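Side-chain contact in aminoglycoside N(3)-acetyltransferase, AAC(3)-IVa (Escherichia coli, PDB 6MN3), which probably confers resistance to antibiotics with a 2-deoxystreptamine ring, such as gentamicin and apramycin, by transferring acetyl from acetyl-CoA to their 3-amino group: residues Gly232-Gly235 against Leu239-Leu242. Sequence-based numbering, arbitrary orientation.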
loop_
_atom_site.group_PDB
_atom_site.type_symbol
_atom_site.label_atom_id
_atom_site.label_comp_id
_atom_site.label_asym_id
_atom_site.label_seq_id
_atom_site.Cartn_x
_atom_site.Cartn_y
_atom_site.Cartn_z
ATOM N N GLY A 232 -19.200 1.474 1.841
ATOM C CA GLY A 232 -20.440 2.227 1.756
ATOM C C GLY A 232 -20.622 2.893 0.407
ATOM O O GLY A 232 -21.725 2.898 -0.150
ATOM N N GLN A 233 -19.546 3.463 -0.140
ATOM C CA GLN A 233 -19.631 4.086 -1.456
ATOM C C GLN A 233 -19.775 3.041 -2.554
ATOM O O GLN A 233 -20.487 3.264 -3.541
ATOM C CB GLN A 233 -18.401 4.959 -1.704
ATOM C CG GLN A 233 -18.270 6.131 -0.746
ATOM C CD GLN A 233 -19.222 7.268 -1.074
ATOM O OE1 GLN A 233 -19.829 7.300 -2.146
ATOM N NE2 GLN A 233 -19.349 8.213 -0.151
ATOM N N LEU A 234 -19.103 1.896 -2.404
ATOM C CA LEU A 234 -19.269 0.817 -3.373
ATOM C C LEU A 234 -20.658 0.199 -3.283
ATOM O O LEU A 234 -21.197 -0.261 -4.297
ATOM C CB LEU A 234 -18.197 -0.253 -3.165
ATOM C CG LEU A 234 -16.774 0.111 -3.599
ATOM C CD1 LEU A 234 -15.747 -0.731 -2.850
ATOM C CD2 LEU A 234 -16.606 -0.044 -5.104
ATOM N N GLY A 235 -21.252 0.182 -2.087
ATOM C CA GLY A 235 -22.604 -0.328 -1.947
ATOM C C GLY A 235 -23.637 0.532 -2.646
ATOM O O GLY A 235 -24.689 0.035 -3.057
ATOM N N LEU A 239 -19.511 0.929 -9.425
ATOM C CA LEU A 239 -18.563 1.497 -10.374
ATOM C C LEU A 239 -18.163 2.919 -9.994
ATOM O O LEU A 239 -17.929 3.759 -10.867
ATOM C CB LEU A 239 -19.143 1.464 -11.788
ATOM C CG LEU A 239 -19.858 0.170 -12.182
ATOM C CD1 LEU A 239 -20.429 0.273 -13.588
ATOM C CD2 LEU A 239 -18.920 -1.024 -12.067
ATOM N N ILE A 240 -18.082 3.202 -8.691
ATOM C CA ILE A 240 -17.735 4.546 -8.237
ATOM C C ILE A 240 -16.292 4.887 -8.591
ATOM O O ILE A 240 -15.970 6.047 -8.881
ATOM C CB ILE A 240 -17.998 4.677 -6.722
ATOM C CG1 ILE A 240 -17.627 6.073 -6.218
ATOM C CG2 ILE A 240 -17.235 3.612 -5.944
ATOM C CD1 ILE A 240 -18.640 7.137 -6.567
ATOM N N PHE A 241 -15.405 3.894 -8.593
ATOM C CA PHE A 241 -13.994 4.100 -8.883
ATOM C C PHE A 241 -13.678 4.078 -10.373
ATOM O O PHE A 241 -12.507 4.213 -10.744
ATOM C CB PHE A 241 -13.153 3.035 -8.170
ATOM C CG PHE A 241 -13.150 3.162 -6.673
ATOM C CD1 PHE A 241 -13.123 4.408 -6.068
ATOM C CD2 PHE A 241 -13.167 2.033 -5.869
ATOM C CE1 PHE A 241 -13.115 4.525 -4.690
ATOM C CE2 PHE A 241 -13.160 2.145 -4.492
ATOM C CZ PHE A 241 -13.134 3.393 -3.901
ATOM N N LEU A 242 -14.680 3.910 -11.232
ATOM C CA LEU A 242 -14.472 3.821 -12.671
ATOM C C LEU A 242 -14.700 5.180 -13.316
ATOM O O LEU A 242 -15.727 5.826 -13.073
ATOM C CB LEU A 242 -15.408 2.786 -13.298
ATOM C CG LEU A 242 -15.152 1.311 -12.988
ATOM C CD1 LEU A 242 -15.875 0.438 -14.000
ATOM C CD2 LEU A 242 -13.660 1.006 -12.971
#
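Leu-234, Ile-240 and Phe-241 make an apolar cluster at the end of helix 223-236, with one leucine methyl touching both residues of the loop. Leu-234 CD2 lies 3.8 Å from Ile-240 CG2, and its distance to Phe-241 CD2 is 4.1 Å; in both pairs the side chains meet at about a right angle. Leu-234 has CG anti to its carbonyl carbon (chi1 -73°), and CD2 reaches the loop although the CB bond does not aim there. The methyl meets the phenyl ring obliquely, at its CD2-CE2 side. Ile-240 CG2 lies over one face of the same ring, 4.1 Å above the plane and over its centre, so this methyl is shared between Leu-234 and Phe-241.

The helix backbone is approached at one point: Ile-240 CG2 comes to 4.1 Å from Gln-233 O, a van der Waals approach. No hydrogen bond joins the two segments, and the buried surface totals 189 Å².

The loop runs through a type I beta turn from Leu-239 to Leu-242, with Leu-242 N donating to Leu-239 O at 3.3 Å; Ile-240 and Phe-241, its central residues, are the two that reach Leu-234.

Beyond the pair, Arg-194 hydrogen-bonds to Ile-240 O and Phe-195 packs edge-to-face with Phe-241. The loop after helix 223-236 turns back against the end of that helix just before supplying zinc ligand His-243, while helix 197-204 contributes Trp-201 against Gln-233 and Ile-240, and helix 250-257 contacts Leu-239 and Leu-242.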